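Local atomic coordinates of probable enoyl-CoA hydratase/isomerase (PDB entry 5YLO), a protein that probably acts as a delta3,delta2-enoyl-CoA isomerase of the crotonase family, shifting double bonds so that unsaturated fatty acids can be degraded by beta-oxidation. Residues A[28-31]-A[32-35]; A[157-160]-A[161-165]; A[169-172]-A[173-177]. All coordinates share one frame; numbering follows the deposited sequence.

Contact 1: residues A[28-31]-A[32-35]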
loop_
_atom_site.group_PDB
_atom_site.type_symbol
_atom_site.label_atom_id
_atom_site.label_comp_id
_atom_site.label_asym_id
_atom_site.label_seq_id
_atom_site.Cartn_x
_atom_site.Cartn_y
_atom_site.Cartn_z
ATOM N N ALA A 28 -17.844 -19.312 -16.761
ATOM C CA ALA A 28 -17.046 -20.085 -15.820
ATOM C C ALA A 28 -15.744 -20.537 -16.469
ATOM O O ALA A 28 -15.712 -20.908 -17.646
ATOM C CB ALA A 28 -17.837 -21.296 -15.324
ATOM N N LEU A 29 -14.667 -20.501 -15.690
ATOM C CA LEU A 29 -13.338 -20.826 -16.199
ATOM C C LEU A 29 -13.143 -22.339 -16.230
ATOM O O LEU A 29 -13.247 -23.007 -15.194
ATOM C CB LEU A 29 -12.265 -20.166 -15.333
ATOM C CG LEU A 29 -12.192 -18.638 -15.362
ATOM C CD1 LEU A 29 -11.222 -18.102 -14.311
ATOM C CD2 LEU A 29 -11.812 -18.141 -16.748
ATOM N N ASP A 30 -12.862 -22.878 -17.414
ATOM C CA ASP A 30 -12.464 -24.266 -17.567
ATOM C C ASP A 30 -11.176 -24.308 -18.375
ATOM O O ASP A 30 -10.710 -23.291 -18.900
ATOM C CB ASP A 30 -13.558 -25.112 -18.234
ATOM C CG ASP A 30 -14.061 -24.513 -19.536
ATOM O OD1 ASP A 30 -13.458 -23.546 -20.040
ATOM O OD2 ASP A 30 -15.066 -25.032 -20.065
ATOM N N ILE A 31 -10.587 -25.501 -18.464
ATOM C CA ILE A 31 -9.301 -25.640 -19.159
ATOM C C ILE A 31 -9.369 -25.120 -20.588
ATOM O O ILE A 31 -8.444 -24.400 -21.006
ATOM C CB ILE A 31 -8.790 -27.082 -19.050
ATOM C CG1 ILE A 31 -8.671 -27.482 -17.580
ATOM C CG2 ILE A 31 -7.420 -27.203 -19.686
ATOM C CD1 ILE A 31 -7.930 -28.784 -17.331
ATOM N N PRO A 32 -10.414 -25.397 -21.394
ATOM C CA PRO A 32 -10.444 -24.799 -22.742
ATOM C C PRO A 32 -10.408 -23.282 -22.729
ATOM O O PRO A 32 -9.705 -22.684 -23.551
ATOM C CB PRO A 32 -11.750 -25.333 -23.331
ATOM C CG PRO A 32 -11.991 -26.599 -22.628
ATOM C CD PRO A 32 -11.522 -26.359 -21.216
ATOM N N THR A 33 -11.153 -22.641 -21.825
ATOM C CA THR A 33 -11.115 -21.185 -21.729
ATOM C C THR A 33 -9.749 -20.707 -21.256
ATOM O O THR A 33 -9.163 -19.787 -21.842
ATOM C CB THR A 33 -12.212 -20.695 -20.783
ATOM O OG1 THR A 33 -13.408 -21.452 -21.007
ATOM C CG2 THR A 33 -12.508 -19.224 -21.017
ATOM N N LEU A 34 -9.225 -21.324 -20.192
ATOM C CA LEU A 34 -7.909 -20.957 -19.681
ATOM C C LEU A 34 -6.860 -21.018 -20.781
ATOM O O LEU A 34 -6.136 -20.047 -21.012
ATOM C CB LEU A 34 -7.519 -21.871 -18.518
ATOM C CG LEU A 34 -8.400 -21.829 -17.268
ATOM C CD1 LEU A 34 -7.972 -22.898 -16.272
ATOM C CD2 LEU A 34 -8.369 -20.450 -16.627
ATOM N N GLU A 35 -6.794 -22.144 -21.499
ATOM C CA GLU A 35 -5.769 -22.322 -22.524
ATOM C C GLU A 35 -5.965 -21.370 -23.699
ATOM O O GLU A 35 -4.988 -20.844 -24.245
ATOM C CB GLU A 35 -5.760 -23.771 -23.014
ATOM C CG GLU A 35 -5.243 -24.774 -21.999
ATOM C CD GLU A 35 -4.933 -26.121 -22.624
ATOM O OE1 GLU A 35 -5.633 -27.106 -22.310
ATOM O OE2 GLU A 35 -3.991 -26.192 -23.441
#
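D30 caps the first turn of helix 31-46 in this crotonase-fold chain, and T33 is its partner. The motif is an N-cap. T33 N donates to D30 OD1 over 3.1 Å, reaching it from the anti side and 34° out of the carboxylate plane. D30 CG sits between its backbone N and carbonyl carbon (chi1 52°), which folds the carboxylate back over the start of the helix. T33 OG1 lies close to the same OD1, but the modelled separation is too short to be taken literally. The other oxygen, D30 OD2, has a salt bridge to R22, so each oxygen of the buried carboxylate has its own partner.

Backbone bonds start the helix proper. L34 N binds D30 O at 2.8 Å in an almost straight bond (178°). E35 N binds I31 O at the same length, 2.8 Å. I31 N donates to the E70 side chain (OE1) of helix 68-76.

Packing surrounds the cap. The P32 ring crosses the D30 side chain at about a right angle, and P32 CD lies 3.6 Å from D30 CG. P32 has no N-H to give, which costs nothing in the first turn of a helix. Apolar contacts join I31 CB to P32 CD at 3.6 Å. L34 packs on W85, A88, A89 and L92 of helix 85-97. Its CD2 also meets L29 CB at 4.1 Å.

Contact 2: residues A[157-160]-A[161-165]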
loop_
_atom_site.group_PDB
_atom_site.type_symbol
_atom_site.label_atom_id
_atom_site.label_comp_id
_atom_site.label_asym_id
_atom_site.label_seq_id
_atom_site.Cartn_x
_atom_site.Cartn_y
_atom_site.Cartn_z
ATOM N N GLY A 157 -5.148 -3.017 0.948
ATOM C CA GLY A 157 -4.655 -3.091 2.305
ATOM C C GLY A 157 -5.051 -4.398 2.974
ATOM O O GLY A 157 -5.980 -5.091 2.561
ATOM N N SER A 158 -4.325 -4.729 4.046
ATOM C CA SER A 158 -4.489 -6.036 4.679
ATOM C C SER A 158 -5.905 -6.233 5.211
ATOM O O SER A 158 -6.563 -7.230 4.895
ATOM C CB SER A 158 -3.463 -6.212 5.801
ATOM O OG SER A 158 -2.148 -6.302 5.283
ATOM N N GLU A 159 -6.396 -5.286 6.017
ATOM C CA GLU A 159 -7.685 -5.480 6.679
ATOM C C GLU A 159 -8.824 -5.566 5.668
ATOM O O GLU A 159 -9.672 -6.463 5.748
ATOM C CB GLU A 159 -7.941 -4.354 7.684
ATOM C CG GLU A 159 -9.260 -4.506 8.435
ATOM C CD GLU A 159 -9.477 -3.436 9.491
ATOM O OE1 GLU A 159 -10.432 -3.575 10.284
ATOM O OE2 GLU A 159 -8.700 -2.459 9.530
ATOM N N ALA A 160 -8.860 -4.639 4.708
ATOM C CA ALA A 160 -9.933 -4.647 3.719
ATOM C C ALA A 160 -9.921 -5.934 2.906
ATOM O O ALA A 160 -10.980 -6.483 2.583
ATOM C CB ALA A 160 -9.813 -3.430 2.804
ATOM N N ALA A 161 -8.729 -6.434 2.576
ATOM C CA ALA A 161 -8.625 -7.707 1.872
ATOM C C ALA A 161 -9.131 -8.862 2.723
ATOM O O ALA A 161 -9.686 -9.828 2.185
ATOM C CB ALA A 161 -7.178 -7.956 1.445
ATOM N N LYS A 162 -8.957 -8.785 4.043
ATOM C CA LYS A 162 -9.426 -9.859 4.910
ATOM C C LYS A 162 -10.930 -9.790 5.139
ATOM O O LYS A 162 -11.561 -10.824 5.382
ATOM C CB LYS A 162 -8.679 -9.826 6.243
ATOM C CG LYS A 162 -7.190 -10.112 6.116
ATOM C CD LYS A 162 -6.474 -9.949 7.444
ATOM C CE LYS A 162 -4.977 -10.134 7.282
ATOM N NZ LYS A 162 -4.259 -9.848 8.552
ATOM N N ARG A 163 -11.522 -8.594 5.067
ATOM C CA ARG A 163 -12.978 -8.499 5.118
ATOM C C ARG A 163 -13.609 -9.186 3.916
ATOM O O ARG A 163 -14.593 -9.922 4.056
ATOM C CB ARG A 163 -13.417 -7.035 5.185
ATOM C CG ARG A 163 -13.210 -6.373 6.535
ATOM C CD ARG A 163 -13.840 -4.989 6.591
ATOM N NE ARG A 163 -13.540 -4.319 7.853
ATOM C CZ ARG A 163 -14.292 -4.409 8.946
ATOM N NH1 ARG A 163 -15.397 -5.140 8.936
ATOM N NH2 ARG A 163 -13.937 -3.766 10.051
ATOM N N LEU A 164 -13.045 -8.969 2.727
ATOM C CA LEU A 164 -13.605 -9.559 1.517
ATOM C C LEU A 164 -13.405 -11.070 1.489
ATOM O O LEU A 164 -14.279 -11.808 1.021
ATOM C CB LEU A 164 -12.973 -8.910 0.286
ATOM C CG LEU A 164 -13.457 -9.422 -1.070
ATOM C CD1 LEU A 164 -14.968 -9.290 -1.168
ATOM C CD2 LEU A 164 -12.771 -8.671 -2.200
ATOM N N LEU A 165 -12.265 -11.548 1.986
ATOM C CA LEU A 165 -11.983 -12.978 1.940
ATOM C C LEU A 165 -12.706 -13.741 3.046
ATOM O O LEU A 165 -13.243 -14.827 2.799
ATOM C CB LEU A 165 -10.476 -13.219 2.025
ATOM C CG LEU A 165 -9.673 -12.944 0.752
ATOM C CD1 LEU A 165 -8.190 -12.799 1.066
ATOM C CD2 LEU A 165 -9.898 -14.049 -0.270
#
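E159 O receives two backbone N-H groups in the first turns of helix 158-166. R163 N makes the regular i to i+4 alpha-helical bond, 2.9 Å long. K162 N adds a weak second bond to E159 O at 3.0 Å and a sharply bent 121°. K162 N also gives to S158 O, so its N-H is shared between two carbonyls. G157 occupies the N-cap position, and its carbonyl starts the ladder by accepting from A161 N at 3.1 Å. G157 has positive phi, a backbone shape that suits glycine. It ends helix 146-156 and opens the next helix.

The side chains of E159 and R163 run side by side and point the same way, one turn apart. E159 CG is anti to the backbone N (chi1 -179°) and the chain is extended, which carries the carboxylate out alongside the arginine. E159 OE1 and R163 NH2 form a salt bridge at 3.5 Å, with the two planar groups turned 26° from each other. OE1 also accepts from the backbone N of R125 of the second subunit. K162 NZ has a salt bridge to D123 of that subunit. This face of the helix therefore belongs to the subunit interface. L164 and L165 pack on L152 of helix 146-156, and L165 also touches T213 of the second subunit. Along the K162 chain, CG lies 3.2 Å from S158 O.

Contact 3: residues A[169-172]-A[173-177]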
loop_
_atom_site.group_PDB
_atom_site.type_symbol
_atom_site.label_atom_id
_atom_site.label_comp_id
_atom_site.label_asym_id
_atom_site.label_seq_id
_atom_site.Cartn_x
_atom_site.Cartn_y
_atom_site.Cartn_z
ATOM N N GLU A 169 -20.063 -11.884 2.306
ATOM C CA GLU A 169 -20.835 -10.907 1.552
ATOM C C GLU A 169 -20.081 -10.472 0.302
ATOM O O GLU A 169 -18.849 -10.408 0.287
ATOM C CB GLU A 169 -21.156 -9.694 2.424
ATOM C CG GLU A 169 -19.939 -8.872 2.819
ATOM C CD GLU A 169 -20.243 -7.846 3.892
ATOM O OE1 GLU A 169 -21.355 -7.886 4.458
ATOM O OE2 GLU A 169 -19.366 -7.001 4.170
ATOM N N ALA A 170 -20.831 -10.185 -0.756
ATOM C CA ALA A 170 -20.242 -9.630 -1.962
ATOM C C ALA A 170 -20.133 -8.113 -1.843
ATOM O O ALA A 170 -20.868 -7.467 -1.091
ATOM C CB ALA A 170 -21.069 -10.004 -3.192
ATOM N N TRP A 171 -19.193 -7.547 -2.594
ATOM C CA TRP A 171 -19.008 -6.105 -2.655
ATOM C C TRP A 171 -19.651 -5.547 -3.916
ATOM O O TRP A 171 -19.564 -6.148 -4.992
ATOM C CB TRP A 171 -17.526 -5.732 -2.624
ATOM C CG TRP A 171 -16.883 -5.929 -1.291
ATOM C CD1 TRP A 171 -17.404 -6.591 -0.217
ATOM C CD2 TRP A 171 -15.597 -5.451 -0.882
ATOM N NE1 TRP A 171 -16.519 -6.558 0.833
ATOM C CE2 TRP A 171 -15.402 -5.864 0.450
ATOM C CE3 TRP A 171 -14.592 -4.715 -1.516
ATOM C CZ2 TRP A 171 -14.241 -5.565 1.160
ATOM C CZ3 TRP A 171 -13.440 -4.420 -0.810
ATOM C CH2 TRP A 171 -13.274 -4.844 0.514
ATOM N N SER A 172 -20.301 -4.396 -3.777
ATOM C CA SER A 172 -20.880 -3.710 -4.917
ATOM C C SER A 172 -19.792 -2.976 -5.695
ATOM O O SER A 172 -18.651 -2.837 -5.246
ATOM C CB SER A 172 -21.960 -2.730 -4.465
ATOM O OG SER A 172 -21.389 -1.640 -3.761
ATOM N N ALA A 173 -20.160 -2.501 -6.886
ATOM C CA ALA A 173 -19.218 -1.728 -7.687
ATOM C C ALA A 173 -18.831 -0.437 -6.980
ATOM O O ALA A 173 -17.684 0.013 -7.073
ATOM C CB ALA A 173 -19.814 -1.432 -9.063
ATOM N N GLU A 174 -19.776 0.171 -6.260
ATOM C CA GLU A 174 -19.463 1.369 -5.492
ATOM C C GLU A 174 -18.471 1.063 -4.380
ATOM O O GLU A 174 -17.495 1.798 -4.185
ATOM C CB GLU A 174 -20.739 1.978 -4.915
ATOM C CG GLU A 174 -21.304 3.119 -5.732
ATOM C CD GLU A 174 -22.405 3.859 -5.002
ATOM O OE1 GLU A 174 -23.071 4.709 -5.629
ATOM O OE2 GLU A 174 -22.602 3.589 -3.799
ATOM N N ARG A 175 -18.705 -0.019 -3.632
ATOM C CA ARG A 175 -17.792 -0.365 -2.549
ATOM C C ARG A 175 -16.431 -0.777 -3.091
ATOM O O ARG A 175 -15.395 -0.421 -2.518
ATOM C CB ARG A 175 -18.383 -1.478 -1.683
ATOM C CG ARG A 175 -17.519 -1.823 -0.480
ATOM C CD ARG A 175 -18.155 -2.878 0.406
ATOM N NE ARG A 175 -17.363 -3.096 1.613
ATOM C CZ ARG A 175 -17.669 -3.976 2.559
ATOM N NH1 ARG A 175 -18.754 -4.728 2.440
ATOM N NH2 ARG A 175 -16.890 -4.104 3.625
ATOM N N ALA A 176 -16.414 -1.529 -4.194
ATOM C CA ALA A 176 -15.148 -1.882 -4.827
ATOM C C ALA A 176 -14.410 -0.638 -5.302
ATOM O O ALA A 176 -13.181 -0.550 -5.184
ATOM C CB ALA A 176 -15.393 -2.840 -5.992
ATOM N N LEU A 177 -15.148 0.337 -5.837
ATOM C CA LEU A 177 -14.536 1.590 -6.265
ATOM C C LEU A 177 -13.925 2.334 -5.085
ATOM O O LEU A 177 -12.797 2.832 -5.173
ATOM C CB LEU A 177 -15.581 2.456 -6.974
ATOM C CG LEU A 177 -15.179 3.728 -7.729
ATOM C CD1 LEU A 177 -15.120 4.939 -6.808
ATOM C CD2 LEU A 177 -13.853 3.529 -8.448
#
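The turn from strand 171-172 into helix 173-179 carries a cation-pi stack of R175 on W171. The guanidinium lies flat over one face of the indole, with the two planes 14° apart. R175 CZ is 3.7 Å from the centroid of the five-membered ring. R175 CD lies over the same small ring at 3.7 Å, almost on its normal, and adds a CH-pi contact. The arginine reaches this place because its CG is anti to the backbone N (chi1 -176°) and the chain runs extended back along the strand.

A salt bridge fixes the far end. R175 NH1 donates to E169 OE2 at 2.9 Å and 165°. The oxygen lies near the guanidinium plane but is met from above its own carboxylate plane. The same guanidinium thus uses its face for the ring and its edge for the acid. The other acid oxygen, E169 OE1, has a long, weak ion pair with R201 of the second subunit.

S172 is the N-cap of the helix. Its OG accepts from R175 N at 3.1 Å, so the residue that stacks on W171 also gives the capping N-H. S172 O takes A176 N at 2.8 Å. The short, weakly bonded strand pairs antiparallel with strand 132-134 through W171 and F133, and A176 packs on F133. A173 and L177 lie against V185 of strand 184-186.

The three contacts come in series along the chain, and each includes the start of a helix: 31-46 in contact 1, 158-166 in contact 2 and 173-179 in contact 3. Contact 1 lies in a separate part of the fold. Its centre is about 28 Å from that of contact 2 and about 26 Å from that of contact 3. Contacts 2 and 3 are neighbours, about 13 Å between centres. W171 joins them: its CH2 lies 3.5 Å from A160 O. Together they lie where this crotonase-fold chain meets another subunit. Four residues of contact 2 reach the second subunit, contact 3 does so only by a weak, long ion pair from E169, and no other chain touches contact 1.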